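Local structure of membrane protein (Acinetobacter baumannii AB307-0294, 5DL5) at residues 279-284 and 290-295; 318-323 and 356-361; 19-22 and 26-29. The protein is an outer-membrane beta-barrel porin of the OprD family that probably lets small molecules, among them antibiotics, cross the outer membrane. All blocks are in the same frame, centred on the assembly; numbering follows the deposited sequence.

Interaction 1: residues 279-284 and 290-295; sequences AISGTY and SVMLAY
Met292 lies against Thr283 in a non-hydrogen-bonded pair, and its side chain can be followed atom by atom along strand 279-284. Met292 CB sits 3.6 Å from Thr283 OG1. With CG anti to the backbone N (chi1 179°), the chain runs on over the same hydroxyl, Met292 CG coming to 3.4 Å from Thr283 OG1 and almost as near Gly282 O. Met292 SD then reaches past the threonine to Ser281 CB at 4.1 Å, and the bend at chi3 turns the terminal CE away from the strand. Ser281 CB meets Ala294 CB on this same face, which loop residues Pro319 and Asn320 cover at Ala294. The two strands form an antiparallel hairpin in the wall of the porin barrel, flanked by strands 233-246 and 332-341. Three hydrogen-bonded pairs, Ile280 with Tyr295, Gly282 with Leu293 and Tyr284 with Val291, each exchange two backbone bonds. The side chains of Ile280, Tyr295, Leu293, Tyr284 and Val291 lie on the other face, where Ile280 CG1 packs obliquely on Tyr295 CB and Tyr295 OH hydrogen-bonds to Gln297 OE1. Tyr284 O takes a second donor besides Val291 N: Ser290 OG, 3.2 Å away and 51° out of the carbonyl plane.

Interaction 2: residues 318-323 and 356-361; sequences LPNSYM and AFVYGW. With C8E ((hydroxyethyloxy)tri(ethyloxy)octane), chain B.
Tyr322 lays its ring obliquely against Ala356 and Val358, where the loop between strands 289-300 and 332-341 folds inward against the barrel wall, consistent with the inward-folded loops that narrow porin channels. The methyl carbons of strand 356-361 meet successive parts of the ring: Val358 CG2 is 3.8 Å from Tyr322 CE2, while Ala356 CB lies nearer the phenol end, 3.7 Å from Tyr322 OH. The tyrosine's CG is anti to its carbonyl carbon (chi1 -66°), a setting that carries the ring to the strand while the main chain stays farther off. Its hydroxyl hydrogen-bonds to Gln335 and Gln337, and Phe378 meets the ring with the planes at about 30°. Val358 divides its two methyls between two loop residues. CG2 goes to the tyrosine, and Val358 CG1 lies 4.0 Å from Asn320 CB, with the amide carbon and nitrogen scarcely farther. Asn320 is the centre of an inverse gamma turn. The polar ends of its buried amide are satisfied by the adjacent strand 332-341, OD1 by Gln335 and ND2 by Ser333, which should fix the rotation of the group beside the valine. The backbone of Tyr322 faces a detergent molecule, C8E, also held by Arg41, Asn92 and Arg420; the terminal oxygen O21 of C8E donates a 2.9 Å hydrogen bond to Tyr322 O.

Interaction 3: residues 19-22 and 26-29; sequences SEAK and EDAN
Lys22 and Asp27 are joined by one hydrogen bond, from Lys22 N to Asp27 OD2, at 2.6 Å with an angle of 157° at the hydrogen. The amide reaches the syn side of the carboxylate, 19° out of its plane. Gly23 N, the next amide along the chain, also donates to OD2, so two successive N-H groups grip a single oxygen. Asp27 CG stands anti to the carbonyl carbon (chi1 -70°), bringing the carboxylate back to the amide of Lys22. Van der Waals contacts flank this bond. Asp27 OD1 rests beside the lysine stem, 3.4 Å from Lys22 CB, and the two side chains cross at about a right angle. Glu26 CB comes to 3.7 Å from Lys22 CB, and the lysine chain carries on past it, Lys22 CD lying 4.1 Å from the same Glu26 CB. Charge plays a looser part: Lys22 NZ and Asp27 OD1 are 5.7 Å apart, too far for a salt bridge, although their opposite charges may still attract weakly. A side-chain carboxylate thus closes a short surface loop on backbone amides within the N-terminal segment leading into strand 29-43 of the porin barrel.

Interactions 1 and 2 are neighbours, their centres 12 Å apart, and touch directly: Pro319 packs on Ala279 and Ala294, and Asn320 on Ala294. Interaction 1 is a surface contact within the barrel wall, held by regular backbone hydrogen bonds. Interaction 2 is buried and apolar across its own segments, with the polar side-chain ends of Asn320 and Tyr322 bonded to strand 332-341; its loop thus touches the hairpin of interaction 1 as well as strand 351-365. Interaction 3 stands apart, its nearest atoms about 31 Å from interaction 1 and about 29 Å from interaction 2, at the exposed N-terminal approach to the barrel, where a carboxylate binding backbone amides replaces strand pairing.

Interaction 1: residues 279-284 and 290-295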
loop_
_atom_site.group_PDB
_atom_site.type_symbol
_atom_site.label_atom_id
_atom_site.label_comp_id
_atom_site.label_asym_id
_atom_site.label_seq_id
_atom_site.Cartn_x
_atom_site.Cartn_y
_atom_site.Cartn_z
ATOM N N ALA A 279 -11.568 -9.067 -7.655
ATOM C CA ALA A 279 -11.087 -10.233 -7.011
ATOM C C ALA A 279 -12.080 -10.720 -6.016
ATOM O O ALA A 279 -12.809 -9.918 -5.453
ATOM C CB ALA A 279 -9.768 -9.996 -6.341
ATOM N N ILE A 280 -12.191 -12.045 -5.933
ATOM C CA ILE A 280 -12.977 -12.713 -4.921
ATOM C C ILE A 280 -12.073 -13.648 -4.131
ATOM O O ILE A 280 -11.204 -14.293 -4.773
ATOM C CB ILE A 280 -14.145 -13.507 -5.529
ATOM C CG1 ILE A 280 -13.643 -14.474 -6.647
ATOM C CG2 ILE A 280 -15.118 -12.527 -6.123
ATOM C CD1 ILE A 280 -14.650 -15.475 -7.172
ATOM N N SER A 281 -12.274 -13.707 -2.801
ATOM C CA SER A 281 -11.457 -14.542 -1.943
ATOM C C SER A 281 -12.341 -15.217 -0.966
ATOM O O SER A 281 -13.422 -14.694 -0.650
ATOM C CB SER A 281 -10.301 -13.720 -1.301
ATOM O OG SER A 281 -10.870 -13.038 -0.235
ATOM N N GLY A 282 -11.977 -16.441 -0.572
ATOM C CA GLY A 282 -12.638 -17.140 0.510
ATOM C C GLY A 282 -11.559 -17.716 1.408
ATOM O O GLY A 282 -10.618 -18.269 0.882
ATOM N N THR A 283 -11.655 -17.483 2.727
ATOM C CA THR A 283 -10.695 -17.918 3.725
ATOM C C THR A 283 -11.414 -18.773 4.713
ATOM O O THR A 283 -12.408 -18.350 5.275
ATOM C CB THR A 283 -10.068 -16.677 4.457
ATOM O OG1 THR A 283 -9.500 -15.878 3.463
ATOM C CG2 THR A 283 -8.970 -17.018 5.423
ATOM N N TYR A 284 -10.918 -19.982 4.927
ATOM C CA TYR A 284 -11.453 -20.843 5.941
ATOM C C TYR A 284 -10.439 -20.832 7.019
ATOM O O TYR A 284 -9.300 -21.132 6.741
ATOM C CB TYR A 284 -11.624 -22.258 5.397
ATOM C CG TYR A 284 -11.897 -23.292 6.447
ATOM C CD1 TYR A 284 -12.964 -23.159 7.317
ATOM C CD2 TYR A 284 -11.082 -24.404 6.592
ATOM C CE1 TYR A 284 -13.242 -24.132 8.273
ATOM C CE2 TYR A 284 -11.386 -25.409 7.505
ATOM C CZ TYR A 284 -12.458 -25.260 8.363
ATOM O OH TYR A 284 -12.745 -26.187 9.359
ATOM N N SER A 290 -5.164 -21.358 8.683
ATOM C CA SER A 290 -6.040 -20.778 7.723
ATOM C C SER A 290 -5.690 -21.138 6.284
ATOM O O SER A 290 -4.533 -21.214 5.943
ATOM C CB SER A 290 -5.843 -19.186 7.745
ATOM O OG SER A 290 -7.089 -18.834 7.332
ATOM N N VAL A 291 -6.672 -21.174 5.385
ATOM C CA VAL A 291 -6.338 -21.406 3.958
ATOM C C VAL A 291 -7.200 -20.454 3.207
ATOM O O VAL A 291 -8.376 -20.353 3.489
ATOM C CB VAL A 291 -6.596 -22.880 3.417
ATOM C CG1 VAL A 291 -6.447 -22.977 1.884
ATOM C CG2 VAL A 291 -5.612 -23.850 4.023
ATOM N N MET A 292 -6.619 -19.773 2.253
ATOM C CA MET A 292 -7.373 -18.871 1.376
ATOM C C MET A 292 -7.269 -19.265 -0.098
ATOM O O MET A 292 -6.176 -19.554 -0.556
ATOM C CB MET A 292 -6.887 -17.396 1.543
ATOM C CG MET A 292 -7.632 -16.387 0.627
ATOM S SD MET A 292 -6.955 -14.743 0.767
ATOM C CE MET A 292 -5.314 -14.790 0.073
ATOM N N LEU A 293 -8.360 -19.119 -0.852
ATOM C CA LEU A 293 -8.336 -19.244 -2.313
ATOM C C LEU A 293 -8.792 -17.880 -2.853
ATOM O O LEU A 293 -9.748 -17.295 -2.303
ATOM C CB LEU A 293 -9.253 -20.350 -2.912
ATOM C CG LEU A 293 -8.968 -21.782 -2.502
ATOM C CD1 LEU A 293 -10.049 -22.764 -2.963
ATOM C CD2 LEU A 293 -7.520 -22.210 -2.872
ATOM N N ALA A 294 -8.111 -17.372 -3.876
ATOM C CA ALA A 294 -8.560 -16.094 -4.443
ATOM C C ALA A 294 -8.382 -16.119 -5.932
ATOM O O ALA A 294 -7.437 -16.739 -6.436
ATOM C CB ALA A 294 -7.796 -14.954 -3.846
ATOM N N TYR A 295 -9.257 -15.394 -6.622
ATOM C CA TYR A 295 -9.197 -15.195 -8.074
ATOM C C TYR A 295 -9.317 -13.726 -8.349
ATOM O O TYR A 295 -10.083 -13.056 -7.673
ATOM C CB TYR A 295 -10.396 -15.960 -8.730
ATOM C CG TYR A 295 -10.521 -15.722 -10.183
ATOM C CD1 TYR A 295 -9.726 -16.440 -11.110
ATOM C CD2 TYR A 295 -11.397 -14.762 -10.670
ATOM C CE1 TYR A 295 -9.796 -16.150 -12.487
ATOM C CE2 TYR A 295 -11.496 -14.462 -12.026
ATOM C CZ TYR A 295 -10.709 -15.213 -12.946
ATOM O OH TYR A 295 -10.794 -14.923 -14.316
#

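Interaction 2: residues 318-323 and 356-361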
loop_
_atom_site.group_PDB
_atom_site.type_symbol
_atom_site.label_atom_id
_atom_site.label_comp_id
_atom_site.label_asym_id
_atom_site.label_seq_id
_atom_site.Cartn_x
_atom_site.Cartn_y
_atom_site.Cartn_z
ATOM N N LEU A 318 -6.100 -5.615 -3.033
ATOM C CA LEU A 318 -6.534 -6.845 -3.715
ATOM C C LEU A 318 -5.651 -8.012 -3.166
ATOM O O LEU A 318 -4.557 -7.753 -2.673
ATOM C CB LEU A 318 -6.255 -6.696 -5.200
ATOM C CG LEU A 318 -7.108 -5.634 -5.900
ATOM C CD1 LEU A 318 -6.623 -5.409 -7.309
ATOM C CD2 LEU A 318 -8.541 -6.003 -5.973
ATOM N N PRO A 319 -6.125 -9.233 -3.242
ATOM C CA PRO A 319 -5.434 -10.381 -2.524
ATOM C C PRO A 319 -4.228 -10.934 -3.268
ATOM O O PRO A 319 -3.315 -11.467 -2.696
ATOM C CB PRO A 319 -6.574 -11.438 -2.478
ATOM C CG PRO A 319 -7.450 -11.207 -3.682
ATOM C CD PRO A 319 -7.466 -9.655 -3.754
ATOM N N ASN A 320 -4.184 -10.842 -4.586
ATOM C CA ASN A 320 -3.096 -11.521 -5.352
ATOM C C ASN A 320 -2.033 -10.493 -5.637
ATOM O O ASN A 320 -1.838 -9.998 -6.783
ATOM C CB ASN A 320 -3.542 -12.165 -6.621
ATOM C CG ASN A 320 -4.525 -13.317 -6.395
ATOM O OD1 ASN A 320 -4.844 -13.684 -5.267
ATOM N ND2 ASN A 320 -5.049 -13.850 -7.489
ATOM N N SER A 321 -1.269 -10.251 -4.581
ATOM C CA SER A 321 -0.391 -9.102 -4.500
ATOM C C SER A 321 0.712 -9.403 -3.494
ATOM O O SER A 321 0.451 -9.402 -2.299
ATOM C CB SER A 321 -1.128 -7.846 -3.975
ATOM O OG SER A 321 -0.234 -6.709 -4.140
ATOM N N TYR A 322 1.893 -9.690 -3.999
ATOM C CA TYR A 322 3.088 -10.001 -3.179
ATOM C C TYR A 322 4.240 -9.260 -3.811
ATOM O O TYR A 322 4.214 -8.066 -3.788
ATOM C CB TYR A 322 3.352 -11.548 -3.063
ATOM C CG TYR A 322 2.243 -12.293 -2.292
ATOM C CD1 TYR A 322 2.216 -12.263 -0.880
ATOM C CD2 TYR A 322 1.187 -12.928 -2.971
ATOM C CE1 TYR A 322 1.174 -12.847 -0.161
ATOM C CE2 TYR A 322 0.143 -13.520 -2.275
ATOM C CZ TYR A 322 0.191 -13.559 -0.872
ATOM O OH TYR A 322 -0.799 -14.200 -0.183
ATOM N N MET A 323 5.210 -9.886 -4.459
ATOM C CA MET A 323 6.209 -9.088 -5.162
ATOM C C MET A 323 5.523 -8.616 -6.457
ATOM O O MET A 323 5.511 -7.449 -6.743
ATOM C CB MET A 323 7.487 -9.824 -5.460
ATOM C CG MET A 323 8.383 -8.909 -6.307
ATOM S SD MET A 323 9.865 -9.747 -6.800
ATOM C CE MET A 323 9.274 -10.909 -8.001
ATOM N N ALA A 356 2.262 -19.078 0.091
ATOM C CA ALA A 356 1.299 -18.883 -0.927
ATOM C C ALA A 356 1.895 -19.154 -2.302
ATOM O O ALA A 356 3.124 -19.061 -2.522
ATOM C CB ALA A 356 0.790 -17.419 -0.872
ATOM N N PHE A 357 1.017 -19.527 -3.215
ATOM C CA PHE A 357 1.329 -19.736 -4.617
ATOM C C PHE A 357 0.277 -18.989 -5.465
ATOM O O PHE A 357 -0.867 -19.124 -5.155
ATOM C CB PHE A 357 1.322 -21.180 -4.962
ATOM C CG PHE A 357 1.533 -21.429 -6.410
ATOM C CD1 PHE A 357 2.791 -21.287 -6.962
ATOM C CD2 PHE A 357 0.465 -21.793 -7.249
ATOM C CE1 PHE A 357 3.018 -21.474 -8.318
ATOM C CE2 PHE A 357 0.692 -22.025 -8.619
ATOM C CZ PHE A 357 1.975 -21.848 -9.138
ATOM N N VAL A 358 0.729 -18.133 -6.393
ATOM C CA VAL A 358 -0.135 -17.364 -7.255
ATOM C C VAL A 358 0.320 -17.569 -8.717
ATOM O O VAL A 358 1.547 -17.585 -9.008
ATOM C CB VAL A 358 -0.089 -15.829 -6.966
ATOM C CG1 VAL A 358 -1.194 -15.161 -7.794
ATOM C CG2 VAL A 358 -0.247 -15.599 -5.464
ATOM N N TYR A 359 -0.662 -17.854 -9.578
ATOM C CA TYR A 359 -0.383 -18.167 -11.006
ATOM C C TYR A 359 -1.231 -17.201 -11.793
ATOM O O TYR A 359 -2.491 -17.161 -11.581
ATOM C CB TYR A 359 -0.746 -19.647 -11.294
ATOM C CG TYR A 359 -0.501 -20.022 -12.700
ATOM C CD1 TYR A 359 0.823 -20.154 -13.225
ATOM C CD2 TYR A 359 -1.562 -20.225 -13.551
ATOM C CE1 TYR A 359 1.034 -20.449 -14.574
ATOM C CE2 TYR A 359 -1.388 -20.506 -14.875
ATOM C CZ TYR A 359 -0.115 -20.606 -15.415
ATOM O OH TYR A 359 -0.072 -20.935 -16.750
ATOM N N GLY A 360 -0.615 -16.555 -12.775
ATOM C CA GLY A 360 -1.256 -15.516 -13.579
ATOM C C GLY A 360 -1.117 -15.859 -15.022
ATOM O O GLY A 360 -0.074 -16.368 -15.416
ATOM N N TRP A 361 -2.134 -15.520 -15.853
ATOM C CA TRP A 361 -2.072 -15.861 -17.257
ATOM C C TRP A 361 -2.907 -14.945 -18.104
ATOM O O TRP A 361 -3.610 -14.107 -17.545
ATOM C CB TRP A 361 -2.530 -17.347 -17.437
ATOM C CG TRP A 361 -3.958 -17.633 -17.220
ATOM C CD1 TRP A 361 -4.946 -17.664 -18.206
ATOM C CD2 TRP A 361 -4.635 -17.875 -15.963
ATOM N NE1 TRP A 361 -6.169 -17.906 -17.618
ATOM C CE2 TRP A 361 -5.990 -18.033 -16.247
ATOM C CE3 TRP A 361 -4.227 -17.918 -14.609
ATOM C CZ2 TRP A 361 -6.922 -18.353 -15.250
ATOM C CZ3 TRP A 361 -5.233 -18.205 -13.597
ATOM C CH2 TRP A 361 -6.519 -18.375 -13.939
HETATM C C6 C8E B . 13.878 4.043 -9.317
HETATM C C7 C8E B . 14.358 2.790 -8.530
HETATM C C8 C8E B . 14.604 1.509 -9.363
HETATM O O9 C8E B . 14.272 0.248 -8.678
HETATM C C10 C8E B . 13.301 -0.426 -9.472
HETATM C C11 C8E B . 11.892 0.084 -9.122
HETATM O O12 C8E B . 10.894 -0.842 -9.494
HETATM C C13 C8E B . 10.911 -2.124 -8.850
HETATM C C14 C8E B . 9.987 -2.137 -7.661
HETATM O O15 C8E B . 9.078 -3.233 -7.634
HETATM C C16 C8E B . 8.221 -3.458 -8.763
HETATM C C17 C8E B . 6.939 -4.026 -8.156
HETATM O O18 C8E B . 7.344 -4.709 -6.931
HETATM C C19 C8E B . 6.415 -4.602 -5.843
HETATM C C20 C8E B . 6.903 -5.478 -4.702
HETATM O O21 C8E B . 5.980 -5.739 -3.605
#

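Interaction 3: residues 19-22 and 26-29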
loop_
_atom_site.group_PDB
_atom_site.type_symbol
_atom_site.label_atom_id
_atom_site.label_comp_id
_atom_site.label_asym_id
_atom_site.label_seq_id
_atom_site.Cartn_x
_atom_site.Cartn_y
_atom_site.Cartn_z
ATOM N N SER A 19 -16.952 16.581 22.498
ATOM C CA SER A 19 -17.380 16.894 23.841
ATOM C C SER A 19 -16.588 16.096 24.815
ATOM O O SER A 19 -16.561 16.437 25.933
ATOM C CB SER A 19 -18.865 16.683 24.071
ATOM O OG SER A 19 -19.167 15.347 23.742
ATOM N N GLU A 20 -15.965 15.029 24.407
ATOM C CA GLU A 20 -15.109 14.288 25.342
ATOM C C GLU A 20 -13.660 14.746 25.319
ATOM O O GLU A 20 -12.844 14.112 25.947
ATOM C CB GLU A 20 -15.170 12.729 25.060
ATOM C CG GLU A 20 -16.528 12.131 25.368
ATOM C CD GLU A 20 -17.002 12.572 26.741
ATOM O OE1 GLU A 20 -16.219 12.387 27.708
ATOM O OE2 GLU A 20 -18.100 13.195 26.870
ATOM N N ALA A 21 -13.303 15.783 24.573
ATOM C CA ALA A 21 -11.892 16.230 24.503
ATOM C C ALA A 21 -11.370 16.474 25.938
ATOM O O ALA A 21 -12.074 17.043 26.735
ATOM C CB ALA A 21 -11.805 17.555 23.748
ATOM N N LYS A 22 -10.157 16.042 26.257
ATOM C CA LYS A 22 -9.538 16.378 27.600
ATOM C C LYS A 22 -8.583 17.554 27.532
ATOM O O LYS A 22 -8.378 18.197 28.506
ATOM C CB LYS A 22 -8.680 15.243 28.100
ATOM C CG LYS A 22 -9.394 14.046 28.701
ATOM C CD LYS A 22 -8.388 13.334 29.645
ATOM C CE LYS A 22 -8.493 11.822 29.649
ATOM N NZ LYS A 22 -9.387 11.406 30.755
ATOM N N GLU A 26 -3.273 16.535 27.475
ATOM C CA GLU A 26 -3.805 15.294 28.036
ATOM C C GLU A 26 -4.093 14.222 27.012
ATOM O O GLU A 26 -3.839 13.078 27.280
ATOM C CB GLU A 26 -5.079 15.521 28.824
ATOM C CG GLU A 26 -4.828 16.322 30.056
ATOM C CD GLU A 26 -4.568 17.836 29.812
ATOM O OE1 GLU A 26 -4.771 18.459 28.704
ATOM O OE2 GLU A 26 -4.137 18.444 30.817
ATOM N N ASP A 27 -4.645 14.579 25.876
ATOM C CA ASP A 27 -5.007 13.568 24.902
ATOM C C ASP A 27 -3.846 13.335 23.911
ATOM O O ASP A 27 -4.074 12.762 22.874
ATOM C CB ASP A 27 -6.233 14.050 24.045
ATOM C CG ASP A 27 -7.520 14.099 24.795
ATOM O OD1 ASP A 27 -7.720 13.210 25.608
ATOM O OD2 ASP A 27 -8.350 15.050 24.604
ATOM N N ALA A 28 -2.643 13.842 24.149
ATOM C CA ALA A 28 -1.661 13.748 23.115
ATOM C C ALA A 28 -1.076 12.318 23.018
ATOM O O ALA A 28 -1.031 11.598 23.980
ATOM C CB ALA A 28 -0.531 14.741 23.361
ATOM N N ASN A 29 -0.537 11.957 21.869
ATOM C CA ASN A 29 0.123 10.665 21.731
ATOM C C ASN A 29 1.275 10.826 20.775
ATOM O O ASN A 29 1.166 11.567 19.828
ATOM C CB ASN A 29 -0.823 9.702 21.036
ATOM C CG ASN A 29 -1.953 9.307 21.930
ATOM O OD1 ASN A 29 -1.732 9.028 23.090
ATOM N ND2 ASN A 29 -3.191 9.372 21.422
#